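Long-range contacts in glycoside hydrolase family 81 (Clostridium thermocellum, PDB 6FOP), which probably hydrolyses beta-1,3-glucans such as laminarin as part of the cellulosome: residues 20-25 against 395-400; 35-40 against 411-416; 305-310 against 709-714; 670-675 against 685-690. All coordinates share one frame; numbering follows the deposited sequence. Where two conformers were deposited one is given.

Following the chain from the N terminus, the long loop between strand 8-11 and helix 43-46 supplies the first partners of interactions 1 and 2, which close loops of some 370 residues onto the hairpin of strands 390-394 and 399-403 and the loop that follows it. The two cross along the sequence and touch, Thr399 packing on Leu413. Residues 305-310 open interaction 3, which crosses both and brings the approach to helix 317-329 against the last strand, 710-715. Interaction 4 is a local hairpin contained within that span; strand 681-688 lies beside 710-715 in one sheet, the two centres about 6 Å apart. Interactions 1 and 3 lie about 42 Å apart, centre to centre.

Interaction 1: residues 20-25 against 395-400; sequences VPQAEI and SNWGTL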
loop_
_atom_site.group_PDB
_atom_site.type_symbol
_atom_site.label_atom_id
_atom_site.label_comp_id
_atom_site.label_asym_id
_atom_site.label_seq_id
_atom_site.Cartn_x
_atom_site.Cartn_y
_atom_site.Cartn_z
ATOM N N VAL A 20 6.093 -19.903 -12.603
ATOM C CA VAL A 20 6.631 -19.312 -11.389
ATOM C C VAL A 20 7.464 -18.119 -11.783
ATOM O O VAL A 20 7.817 -17.961 -12.958
ATOM C CB VAL A 20 7.486 -20.312 -10.564
ATOM C CG1 VAL A 20 6.605 -21.406 -10.009
ATOM C CG2 VAL A 20 8.655 -20.900 -11.365
ATOM N N PRO A 21 7.797 -17.269 -10.804
ATOM C CA PRO A 21 8.707 -16.182 -11.165
ATOM C C PRO A 21 10.073 -16.681 -11.630
ATOM O O PRO A 21 10.485 -17.784 -11.281
ATOM C CB PRO A 21 8.882 -15.408 -9.868
ATOM C CG PRO A 21 7.838 -15.875 -8.969
ATOM C CD PRO A 21 7.392 -17.224 -9.389
ATOM N N GLN A 22 10.760 -15.837 -12.398
ATOM C CA GLN A 22 12.060 -16.174 -12.962
ATOM C C GLN A 22 13.030 -16.745 -11.918
ATOM O O GLN A 22 13.036 -16.357 -10.741
ATOM C CB GLN A 22 12.681 -14.955 -13.638
ATOM C CG GLN A 22 12.951 -13.809 -12.700
ATOM C CD GLN A 22 13.443 -12.566 -13.388
ATOM O OE1 GLN A 22 12.814 -12.050 -14.322
ATOM N NE2 GLN A 22 14.555 -12.048 -12.904
ATOM N N ALA A 23 13.863 -17.650 -12.394
ATOM C CA ALA A 23 14.888 -18.274 -11.560
ATOM C C ALA A 23 15.946 -17.279 -11.090
ATOM O O ALA A 23 16.401 -17.355 -9.948
ATOM C CB ALA A 23 15.556 -19.398 -12.329
ATOM N N GLU A 24 16.295 -16.325 -11.966
ATOM C CA GLU A 24 17.394 -15.389 -11.707
ATOM C C GLU A 24 16.928 -14.295 -10.730
ATOM O O GLU A 24 15.931 -13.618 -10.981
ATOM C CB GLU A 24 17.819 -14.693 -13.005
ATOM C CG GLU A 24 18.320 -15.590 -14.134
ATOM C CD GLU A 24 17.270 -16.451 -14.875
ATOM O OE1 GLU A 24 16.017 -16.208 -14.825
ATOM O OE2 GLU A 24 17.751 -17.413 -15.528
ATOM N N ILE A 25 17.658 -14.115 -9.640
ATOM C CA ILE A 25 17.423 -13.045 -8.671
ATOM C C ILE A 25 18.719 -12.271 -8.494
ATOM O O ILE A 25 19.728 -12.820 -8.042
ATOM C CB ILE A 25 16.916 -13.556 -7.315
ATOM C CG1 ILE A 25 15.675 -14.440 -7.504
ATOM C CG2 ILE A 25 16.543 -12.369 -6.418
ATOM C CD1 ILE A 25 15.071 -14.973 -6.225
ATOM N N SER A 395 10.268 -21.411 -3.183
ATOM C CA SER A 395 11.341 -21.220 -2.197
ATOM C C SER A 395 12.557 -20.492 -2.770
ATOM O O SER A 395 13.565 -20.347 -2.094
ATOM C CB SER A 395 11.779 -22.555 -1.623
ATOM O OG SER A 395 12.282 -23.369 -2.664
ATOM N N ASN A 396 12.492 -20.090 -4.030
ATOM C CA ASN A 396 13.522 -19.227 -4.624
ATOM C C ASN A 396 13.306 -17.788 -4.147
ATOM O O ASN A 396 14.175 -17.177 -3.547
ATOM C CB ASN A 396 13.429 -19.375 -6.148
ATOM C CG ASN A 396 14.514 -18.632 -6.882
ATOM O OD1 ASN A 396 15.661 -18.565 -6.426
ATOM N ND2 ASN A 396 14.162 -18.079 -8.038
ATOM N N TRP A 397 12.099 -17.277 -4.398
ATOM C CA TRP A 397 11.687 -15.961 -3.918
ATOM C C TRP A 397 11.140 -15.999 -2.485
ATOM O O TRP A 397 11.361 -15.069 -1.705
ATOM C CB TRP A 397 10.640 -15.335 -4.856
ATOM C CG TRP A 397 11.213 -14.957 -6.195
ATOM C CD1 TRP A 397 11.433 -15.798 -7.259
ATOM C CD2 TRP A 397 11.688 -13.672 -6.602
ATOM N NE1 TRP A 397 11.987 -15.109 -8.307
ATOM C CE2 TRP A 397 12.168 -13.805 -7.928
ATOM C CE3 TRP A 397 11.761 -12.428 -5.980
ATOM C CZ2 TRP A 397 12.688 -12.723 -8.649
ATOM C CZ3 TRP A 397 12.282 -11.364 -6.686
ATOM C CH2 TRP A 397 12.741 -11.516 -8.005
ATOM N N GLY A 398 10.378 -17.042 -2.162
ATOM C CA GLY A 398 9.686 -17.122 -0.857
ATOM C C GLY A 398 8.314 -16.466 -0.934
ATOM O O GLY A 398 8.110 -15.322 -0.484
ATOM N N THR A 399 7.377 -17.204 -1.516
ATOM C CA THR A 399 6.019 -16.707 -1.755
ATOM C C THR A 399 5.076 -17.873 -1.925
ATOM O O THR A 399 5.471 -18.918 -2.455
ATOM C CB THR A 399 5.971 -15.734 -2.984
ATOM O OG1 THR A 399 4.636 -15.235 -3.173
ATOM C CG2 THR A 399 6.408 -16.406 -4.256
ATOM N N LEU A 400 3.828 -17.666 -1.506
ATOM C CA LEU A 400 2.740 -18.617 -1.742
ATOM C C LEU A 400 1.919 -18.167 -2.944
ATOM O O LEU A 400 1.414 -17.042 -2.942
ATOM C CB LEU A 400 1.857 -18.665 -0.495
ATOM C CG LEU A 400 1.079 -19.922 -0.251
ATOM C CD1 LEU A 400 2.008 -21.108 0.114
ATOM C CD2 LEU A 400 0.011 -19.669 0.815
HETATM O O HOH W 1 11.300 -18.899 -8.905
#
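Asn396 and Trp397 turn their side-chain N-H groups to the backbone of residues 20-25, and these polar links define the contact. Trp397 NE1 donates to Gln22 O at 2.9 Å in a nearly straight bond (167°), the acceptor lying close to the indole plane and the donor in the carbonyl plane. Asn396 ND2 reaches Ala23 O at 3.0 Å, approaching from above that carbonyl plane; CG stands anti to the backbone N (chi1 -175°), on the side of residues 20-25. A water joins the same ND2 to Pro21 O.

Apolar contacts grip the indole. Ile25 CD1 sits over the centre of the five-membered ring, 3.5 Å from its centroid, a CH-pi contact, while its CG1 lies 3.6 Å from Trp397 CZ2. Pro21 CB comes obliquely to the ring, 3.7 Å from Trp397 CD1. Trp46, at helix 43-46, stacks on Trp397.

Gln22 NE2 donates to Glu24 O within its own loop and also bonds to Trp46 O. Gly398 and Thr399, both facing Asp394, form a G1 beta bulge. An irregular loop and the turn that enters strand 399-403 are thus joined through main-chain carbonyls, and the one polar atom of a buried indole is satisfied without a charged partner.

Interaction 2: residues 35-40 against 411-416; sequences VPTNSW and EELNDH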
loop_
_atom_site.group_PDB
_atom_site.type_symbol
_atom_site.label_atom_id
_atom_site.label_comp_id
_atom_site.label_asym_id
_atom_site.label_seq_id
_atom_site.Cartn_x
_atom_site.Cartn_y
_atom_site.Cartn_z
ATOM N N VAL A 35 12.746 -12.976 -0.399
ATOM C CA VAL A 35 13.158 -11.762 -1.108
ATOM C C VAL A 35 12.008 -10.763 -1.172
ATOM O O VAL A 35 10.942 -11.090 -1.673
ATOM C CB VAL A 35 13.614 -12.142 -2.529
ATOM C CG1 VAL A 35 14.012 -10.911 -3.312
ATOM C CG2 VAL A 35 14.751 -13.161 -2.459
ATOM N N PRO A 36 12.201 -9.529 -0.668
ATOM C CA PRO A 36 11.141 -8.529 -0.819
ATOM C C PRO A 36 10.761 -8.292 -2.278
ATOM O O PRO A 36 11.633 -8.264 -3.159
ATOM C CB PRO A 36 11.759 -7.261 -0.204
ATOM C CG PRO A 36 12.750 -7.818 0.772
ATOM C CD PRO A 36 13.337 -9.001 0.095
ATOM N N THR A 37 9.459 -8.127 -2.520
ATOM C CA THR A 37 8.909 -7.801 -3.843
ATOM C C THR A 37 7.841 -6.721 -3.689
ATOM O O THR A 37 7.556 -6.252 -2.574
ATOM C CB THR A 37 8.269 -9.056 -4.481
ATOM O OG1 THR A 37 7.113 -9.457 -3.736
ATOM C CG2 THR A 37 9.242 -10.218 -4.520
ATOM N N ASN A 38 7.241 -6.322 -4.800
ATOM C CA ASN A 38 6.092 -5.431 -4.755
ATOM C C ASN A 38 6.410 -4.111 -4.096
ATOM O O ASN A 38 5.653 -3.598 -3.284
ATOM C CB ASN A 38 4.848 -6.067 -4.094
ATOM C CG ASN A 38 4.380 -7.290 -4.834
ATOM O OD1 ASN A 38 4.817 -8.409 -4.560
ATOM N ND2 ASN A 38 3.436 -7.091 -5.764
ATOM N N SER A 39 7.567 -3.545 -4.464
ATOM C CA SER A 39 7.965 -2.291 -3.874
ATOM C C SER A 39 8.655 -1.373 -4.904
ATOM O O SER A 39 8.752 -1.678 -6.094
ATOM C CB SER A 39 8.849 -2.597 -2.669
ATOM O OG SER A 39 9.101 -1.434 -1.871
ATOM N N TRP A 40 9.097 -0.234 -4.424
ATOM C CA TRP A 40 9.715 0.766 -5.285
ATOM C C TRP A 40 11.137 0.385 -5.719
ATOM O O TRP A 40 11.614 0.822 -6.754
ATOM C CB TRP A 40 9.706 2.127 -4.583
ATOM C CG TRP A 40 10.377 2.122 -3.241
ATOM C CD1 TRP A 40 9.807 1.809 -2.035
ATOM C CD2 TRP A 40 11.754 2.421 -2.950
ATOM N NE1 TRP A 40 10.719 1.860 -1.027
ATOM C CE2 TRP A 40 11.920 2.282 -1.554
ATOM C CE3 TRP A 40 12.845 2.857 -3.727
ATOM C CZ2 TRP A 40 13.146 2.493 -0.922
ATOM C CZ3 TRP A 40 14.052 3.074 -3.097
ATOM C CH2 TRP A 40 14.201 2.904 -1.700
ATOM N N GLU A 411 3.850 -15.451 -12.413
ATOM C CA GLU A 411 5.136 -15.152 -13.035
ATOM C C GLU A 411 5.685 -13.794 -12.655
ATOM O O GLU A 411 6.907 -13.580 -12.701
ATOM C CB GLU A 411 5.028 -15.165 -14.557
ATOM C CG GLU A 411 4.762 -16.508 -15.137
ATOM C CD GLU A 411 4.905 -16.471 -16.633
ATOM O OE1 GLU A 411 3.970 -15.965 -17.309
ATOM O OE2 GLU A 411 5.977 -16.910 -17.103
ATOM N N GLU A 412 4.808 -12.875 -12.270
ATOM C CA GLU A 412 5.204 -11.501 -11.944
ATOM C C GLU A 412 5.019 -11.151 -10.481
ATOM O O GLU A 412 5.317 -10.026 -10.058
ATOM C CB GLU A 412 4.403 -10.541 -12.804
ATOM C CG GLU A 412 4.672 -10.664 -14.287
ATOM C CD GLU A 412 3.777 -9.753 -15.080
ATOM O OE1 GLU A 412 3.801 -8.533 -14.829
ATOM O OE2 GLU A 412 3.043 -10.237 -15.959
ATOM N N LEU A 413 4.468 -12.091 -9.696
ATOM C CA LEU A 413 4.112 -11.831 -8.304
ATOM C C LEU A 413 3.244 -10.596 -8.160
ATOM O O LEU A 413 3.298 -9.847 -7.169
ATOM C CB LEU A 413 5.354 -11.818 -7.389
ATOM C CG LEU A 413 6.061 -13.162 -7.313
ATOM C CD1 LEU A 413 7.227 -13.065 -6.344
ATOM C CD2 LEU A 413 5.159 -14.360 -6.976
ATOM N N ASN A 414 2.363 -10.398 -9.144
ATOM C CA ASN A 414 1.419 -9.285 -9.049
ATOM C C ASN A 414 0.274 -9.570 -8.066
ATOM O O ASN A 414 -0.204 -10.698 -7.976
ATOM C CB ASN A 414 0.757 -8.988 -10.387
ATOM C CG ASN A 414 1.710 -8.474 -11.447
ATOM O OD1 ASN A 414 2.756 -7.893 -11.160
ATOM N ND2 ASN A 414 1.347 -8.721 -12.705
ATOM N N ASP A 415 -0.152 -8.540 -7.344
ATOM C CA ASP A 415 -1.534 -8.499 -6.862
ATOM C C ASP A 415 -1.896 -9.502 -5.765
ATOM O O ASP A 415 -3.086 -9.778 -5.568
ATOM C CB ASP A 415 -2.547 -8.689 -8.015
ATOM C CG ASP A 415 -2.440 -7.645 -9.117
ATOM O OD1 ASP A 415 -1.649 -6.710 -8.986
ATOM O OD2 ASP A 415 -3.151 -7.795 -10.141
ATOM N N HIS A 416 -0.946 -10.048 -5.015
ATOM C CA HIS A 416 -1.368 -11.071 -4.061
ATOM C C HIS A 416 -2.329 -10.515 -3.011
ATOM O O HIS A 416 -3.199 -11.244 -2.515
ATOM C CB HIS A 416 -0.187 -11.754 -3.373
ATOM C CG HIS A 416 0.556 -12.697 -4.266
ATOM N ND1 HIS A 416 1.442 -13.633 -3.779
ATOM C CD2 HIS A 416 0.563 -12.840 -5.609
ATOM C CE1 HIS A 416 1.937 -14.337 -4.785
ATOM N NE2 HIS A 416 1.426 -13.868 -5.908
#
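Asn38 and Leu413 carry the one hydrogen bond of this contact, from Asn38 ND2 to Leu413 O at 3.1 Å. The acceptor lies near the amide plane of Asn38, and the bond is moderately bent, 150° at the hydrogen. Thr37 OG1 fixes the other end of that amide by donating to Asn38 OD1 at 2.7 Å, which settles its rotation and leaves the NH2 turned to Leu413. Arg468 in turn bonds to Thr37 OG1, a second-shell link behind the asparagine.

Beside this polar pair the apolar part is small but buried: Thr37 CG2 meets Leu413 CD1 at 3.9 Å, the two side chains crossing at about a right angle. Thr37 serves both halves, CG2 (anti to the carbonyl carbon) touching Leu413 and OG1 bonding to Asn38. The contact thins out at Asn414 and Asp415, whose CB atoms point away from residues 35-40. There Asn414 ND2 bonds to Tyr407 O and only weakly to Glu412 OE1, while Asp415 OD2 holds a molecule of methylpentanediol, probably from the crystallisation liquor.

Two loops therefore meet here, one running to helix 43-46 and the other linking strand 399-403 to helix 416-433; Leu413 also packs on Thr399 and Ile401 of that strand, and Asp415 occupies the N-cap position of the helix, though its side chain makes no capping bond.

Interaction 3: residues 305-310 against 709-714; sequences ILPNLP and HSMAVS
Met711 reaches from the last strand into the bend formed by residues 305-310, and its methyl group does most of the touching. CG stands anti to the backbone N (chi1 -171°), and a bend at chi3 (-79°) places CE. Met711 CE lies 3.3 Å from Asn308 O and 3.7 Å from Asn308 ND2, the two side chains meeting tip to tip. The same methyl passes Pro307 CG at 4.1 Å, and Leu306 CD2 comes slightly less close. Its sulphur rests on the next proline, Met711 SD being 3.7 Å from Pro310 CB. That carbon also meets Val713 CG2 at 3.6 Å, where the side chains cross at about a right angle. Two conformers of Met711 were deposited; these distances describe one.

Residues 710-714 belong to the edge strand of a four-stranded antiparallel sheet, in which Met711 and Val713 both face the loop while Ala712 between them faces away. A G1 beta bulge at His709 and Ser710, opposite Asn688, marks the start of this strand.

Further out, the loop is held by one bond of its own and by two glutamines. Asn308 ND2 donates to Leu309 O at 2.9 Å from well above that carbonyl plane, and Gln358 NE2 reaches the same oxygen. Asn308 O, buried by the methionine, has no polar partner in the model. Gln429 NE2 bonds to Pro307 O, and Leu309 packs against Trp652 and His651 of helix 646-659.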
loop_
_atom_site.group_PDB
_atom_site.type_symbol
_atom_site.label_atom_id
_atom_site.label_comp_id
_atom_site.label_asym_id
_atom_site.label_seq_id
_atom_site.Cartn_x
_atom_site.Cartn_y
_atom_site.Cartn_z
ATOM N N ILE A 305 -14.187 -0.500 12.228
ATOM C CA ILE A 305 -14.863 -1.149 11.110
ATOM C C ILE A 305 -15.934 -2.058 11.681
ATOM O O ILE A 305 -15.884 -2.428 12.857
ATOM C CB ILE A 305 -13.896 -1.948 10.199
ATOM C CG1 ILE A 305 -13.293 -3.160 10.903
ATOM C CG2 ILE A 305 -12.796 -1.035 9.643
ATOM C CD1 ILE A 305 -12.661 -4.116 9.949
ATOM N N LEU A 306 -16.832 -2.501 10.816
ATOM C CA LEU A 306 -17.811 -3.524 11.190
ATOM C C LEU A 306 -17.659 -4.749 10.302
ATOM O O LEU A 306 -17.181 -4.640 9.178
ATOM C CB LEU A 306 -19.229 -2.997 11.064
ATOM C CG LEU A 306 -19.586 -1.870 12.041
ATOM C CD1 LEU A 306 -20.907 -1.248 11.617
ATOM C CD2 LEU A 306 -19.658 -2.392 13.463
ATOM N N PRO A 307 -18.144 -5.914 10.782
ATOM C CA PRO A 307 -18.161 -7.114 9.924
ATOM C C PRO A 307 -19.294 -7.109 8.901
ATOM O O PRO A 307 -19.301 -7.940 8.008
ATOM C CB PRO A 307 -18.341 -8.257 10.930
ATOM C CG PRO A 307 -19.049 -7.624 12.069
ATOM C CD PRO A 307 -18.516 -6.229 12.169
ATOM N N ASN A 308 -20.227 -6.186 9.067
ATOM C CA ASN A 308 -21.410 -6.016 8.221
ATOM C C ASN A 308 -22.196 -4.847 8.782
ATOM O O ASN A 308 -22.059 -4.501 9.944
ATOM C CB ASN A 308 -22.301 -7.272 8.209
ATOM C CG ASN A 308 -22.705 -7.734 9.610
ATOM O OD1 ASN A 308 -21.976 -8.475 10.275
ATOM N ND2 ASN A 308 -23.885 -7.325 10.049
ATOM N N LEU A 309 -23.048 -4.244 7.942
ATOM C CA LEU A 309 -24.021 -3.291 8.441
ATOM C C LEU A 309 -25.187 -4.045 9.147
ATOM O O LEU A 309 -25.461 -5.204 8.834
ATOM C CB LEU A 309 -24.560 -2.414 7.311
ATOM C CG LEU A 309 -23.535 -1.492 6.649
ATOM C CD1 LEU A 309 -24.206 -0.662 5.578
ATOM C CD2 LEU A 309 -22.865 -0.582 7.670
ATOM N N PRO A 310 -25.786 -3.408 10.158
ATOM C CA PRO A 310 -26.879 -4.059 10.902
ATOM C C PRO A 310 -28.171 -4.131 10.075
ATOM O O PRO A 310 -28.218 -3.679 8.937
ATOM C CB PRO A 310 -27.052 -3.140 12.117
ATOM C CG PRO A 310 -26.715 -1.812 11.604
ATOM C CD PRO A 310 -25.551 -2.034 10.647
ATOM N N HIS A 709 -20.187 -12.134 21.227
ATOM C CA HIS A 709 -20.501 -12.607 19.873
ATOM C C HIS A 709 -21.811 -12.020 19.367
ATOM O O HIS A 709 -22.678 -12.743 18.898
ATOM C CB HIS A 709 -20.499 -14.130 19.808
ATOM C CG HIS A 709 -19.223 -14.729 20.288
ATOM N ND1 HIS A 709 -18.027 -14.545 19.632
ATOM C CD2 HIS A 709 -18.937 -15.457 21.393
ATOM C CE1 HIS A 709 -17.066 -15.166 20.288
ATOM N NE2 HIS A 709 -17.586 -15.721 21.365
ATOM N N SER A 710 -21.924 -10.700 19.431
ATOM C CA SER A 710 -23.110 -10.050 18.935
ATOM C C SER A 710 -22.899 -8.642 18.474
ATOM O O SER A 710 -21.934 -7.952 18.875
ATOM C CB SER A 710 -24.173 -10.037 20.008
ATOM O OG SER A 710 -23.871 -9.068 20.985
ATOM N N MET A 711 -23.834 -8.232 17.627
ATOM C CA MET A 711 -23.960 -6.846 17.182
ATOM C C MET A 711 -25.005 -6.136 18.022
ATOM O O MET A 711 -26.054 -6.703 18.354
ATOM C CB MET A 711 -24.353 -6.743 15.696
ATOM C CG MET A 711 -24.287 -5.332 15.110
ATOM S SD MET A 711 -24.228 -5.217 13.297
ATOM C CE MET A 711 -22.510 -5.598 13.031
ATOM N N ALA A 712 -24.722 -4.894 18.376
ATOM C CA ALA A 712 -25.675 -4.035 19.080
ATOM C C ALA A 712 -25.772 -2.702 18.380
ATOM O O ALA A 712 -24.774 -2.196 17.852
ATOM C CB ALA A 712 -25.277 -3.845 20.515
ATOM N N VAL A 713 -26.978 -2.130 18.375
ATOM C CA VAL A 713 -27.272 -0.848 17.776
ATOM C C VAL A 713 -28.058 -0.019 18.773
ATOM O O VAL A 713 -29.039 -0.509 19.377
ATOM C CB VAL A 713 -28.137 -0.997 16.512
ATOM C CG1 VAL A 713 -28.381 0.348 15.844
ATOM C CG2 VAL A 713 -27.496 -1.987 15.513
ATOM N N SER A 714 -27.674 1.238 18.928
ATOM C CA SER A 714 -28.412 2.172 19.795
ATOM C C SER A 714 -28.466 3.526 19.125
ATOM O O SER A 714 -27.450 4.007 18.630
ATOM C CB SER A 714 -27.796 2.260 21.184
ATOM O OG SER A 714 -28.532 3.159 22.023
#

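Interaction 4: residues 670-675 against 685-690; sequences TPLYSV and VVYNAS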
loop_
_atom_site.group_PDB
_atom_site.type_symbol
_atom_site.label_atom_id
_atom_site.label_comp_id
_atom_site.label_asym_id
_atom_site.label_seq_id
_atom_site.Cartn_x
_atom_site.Cartn_y
_atom_site.Cartn_z
ATOM N N THR A 670 -13.112 0.424 21.381
ATOM C CA THR A 670 -13.268 -0.951 20.917
ATOM C C THR A 670 -12.875 -1.018 19.440
ATOM O O THR A 670 -12.927 -0.002 18.764
ATOM C CB THR A 670 -14.725 -1.442 21.175
ATOM O OG1 THR A 670 -14.763 -2.858 21.254
ATOM C CG2 THR A 670 -15.678 -0.931 20.115
ATOM N N PRO A 671 -12.510 -2.220 18.923
ATOM C CA PRO A 671 -12.031 -2.226 17.527
ATOM C C PRO A 671 -13.139 -2.261 16.480
ATOM O O PRO A 671 -12.925 -1.776 15.383
ATOM C CB PRO A 671 -11.183 -3.489 17.417
ATOM C CG PRO A 671 -11.293 -4.200 18.707
ATOM C CD PRO A 671 -12.046 -3.381 19.699
ATOM N N LEU A 672 -14.310 -2.836 16.790
ATOM C CA LEU A 672 -15.350 -3.049 15.776
ATOM C C LEU A 672 -16.555 -2.188 16.141
ATOM O O LEU A 672 -17.362 -2.539 16.996
ATOM C CB LEU A 672 -15.704 -4.520 15.659
ATOM C CG LEU A 672 -14.536 -5.490 15.420
ATOM C CD1 LEU A 672 -15.065 -6.928 15.349
ATOM C CD2 LEU A 672 -13.751 -5.127 14.187
ATOM N N TYR A 673 -16.648 -1.038 15.496
ATOM C CA TYR A 673 -17.737 -0.104 15.697
ATOM C C TYR A 673 -17.867 0.793 14.478
ATOM O O TYR A 673 -16.969 0.846 13.640
ATOM C CB TYR A 673 -17.539 0.753 16.946
ATOM C CG TYR A 673 -16.418 1.778 16.842
ATOM C CD1 TYR A 673 -15.092 1.426 17.098
ATOM C CD2 TYR A 673 -16.703 3.099 16.546
ATOM C CE1 TYR A 673 -14.073 2.380 17.020
ATOM C CE2 TYR A 673 -15.713 4.056 16.474
ATOM C CZ TYR A 673 -14.403 3.706 16.734
ATOM O OH TYR A 673 -13.458 4.706 16.687
ATOM N N SER A 674 -18.991 1.492 14.401
ATOM C CA SER A 674 -19.141 2.662 13.522
ATOM C C SER A 674 -20.254 3.550 14.064
ATOM O O SER A 674 -21.204 3.056 14.715
ATOM C CB SER A 674 -19.385 2.303 12.048
ATOM O OG SER A 674 -18.226 1.746 11.446
ATOM N N VAL A 675 -20.155 4.836 13.773
ATOM C CA VAL A 675 -21.153 5.815 14.162
ATOM C C VAL A 675 -21.707 6.469 12.919
ATOM O O VAL A 675 -20.965 6.802 11.987
ATOM C CB VAL A 675 -20.582 6.893 15.101
ATOM C CG1 VAL A 675 -21.676 7.841 15.595
ATOM C CG2 VAL A 675 -19.873 6.226 16.288
ATOM N N VAL A 685 -23.141 1.643 16.388
ATOM C CA VAL A 685 -23.155 0.222 16.080
ATOM C C VAL A 685 -21.855 -0.380 16.577
ATOM O O VAL A 685 -20.775 0.150 16.286
ATOM C CB VAL A 685 -23.298 -0.054 14.581
ATOM C CG1 VAL A 685 -23.411 -1.552 14.318
ATOM C CG2 VAL A 685 -24.494 0.732 14.018
ATOM N N VAL A 686 -21.943 -1.447 17.338
ATOM C CA VAL A 686 -20.771 -2.162 17.848
ATOM C C VAL A 686 -20.903 -3.649 17.527
ATOM O O VAL A 686 -21.989 -4.222 17.663
ATOM C CB VAL A 686 -20.671 -2.015 19.372
ATOM C CG1 VAL A 686 -19.553 -2.867 19.956
ATOM C CG2 VAL A 686 -20.488 -0.561 19.745
ATOM N N TYR A 687 -19.792 -4.302 17.191
ATOM C CA TYR A 687 -19.744 -5.745 17.162
ATOM C C TYR A 687 -18.769 -6.212 18.228
ATOM O O TYR A 687 -17.616 -5.756 18.276
ATOM C CB TYR A 687 -19.356 -6.328 15.793
ATOM C CG TYR A 687 -19.551 -7.829 15.819
ATOM C CD1 TYR A 687 -20.827 -8.374 15.736
ATOM C CD2 TYR A 687 -18.510 -8.704 16.053
ATOM C CE1 TYR A 687 -21.037 -9.728 15.850
ATOM C CE2 TYR A 687 -18.726 -10.076 16.165
ATOM C CZ TYR A 687 -19.999 -10.582 16.055
ATOM O OH TYR A 687 -20.237 -11.933 16.175
ATOM N N ASN A 688 -19.215 -7.111 19.094
ATOM C CA ASN A 688 -18.359 -7.751 20.089
ATOM C C ASN A 688 -18.030 -9.149 19.629
ATOM O O ASN A 688 -18.879 -10.039 19.705
ATOM C CB ASN A 688 -19.079 -7.767 21.443
ATOM C CG ASN A 688 -18.275 -8.411 22.551
ATOM O OD1 ASN A 688 -17.134 -8.873 22.363
ATOM N ND2 ASN A 688 -18.875 -8.441 23.738
ATOM N N ALA A 689 -16.794 -9.350 19.186
ATOM C CA ALA A 689 -16.329 -10.645 18.716
ATOM C C ALA A 689 -15.748 -11.512 19.842
ATOM O O ALA A 689 -15.281 -12.610 19.580
ATOM C CB ALA A 689 -15.293 -10.459 17.626
ATOM N N SER A 690 -15.747 -11.015 21.068
ATOM C CA SER A 690 -15.170 -11.761 22.200
ATOM C C SER A 690 -16.231 -12.599 22.888
ATOM O O SER A 690 -17.430 -12.438 22.634
ATOM C CB SER A 690 -14.527 -10.802 23.198
ATOM O OG SER A 690 -15.474 -10.228 24.070
HETATM O O HOH W 2 -15.273 -4.439 19.066
#
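Val685 pairs with Ser674 in the antiparallel beta hairpin of strands 673-678 and 681-688, whose short segments run 176° apart in direction. The two residues make a hydrogen-bonded pair, Val685 N to Ser674 O and Ser674 N to Val685 O, both 2.9 Å. Val685 O also receives the CA-H of Tyr673, with Tyr673 CA at 3.1 Å.

Val686 then faces Tyr673 as a non-hydrogen-bonded pair on the other face of the sheet. Tyr673 CB and Val686 CG2 are 4.3 Å apart; beyond CB the tyrosine ring leads away, and its OH bonds to Ser239. On its far side Val686 bonds through its backbone to Ala712 of the edge strand.

At Tyr687 the backbone N donates to Leu672 O at 3.0 Å. Its side chain lies alongside that of Leu672, pointing the same way, and Leu672 CD1 comes to the ring edge, 3.9 Å from Tyr687 CD2. A water bridges Tyr687 O, Leu672 N and Thr670 OG1.

Asn688 closes the strand with an Asx turn, its OD1 accepting from Ser690 N. Ala689 CB touches Leu672 CD1 at 4.2 Å. Finally Ser690 OG adds a second bond to Asn688 OD1, 2.7 Å long, in the carbonyl plane and on a lone pair.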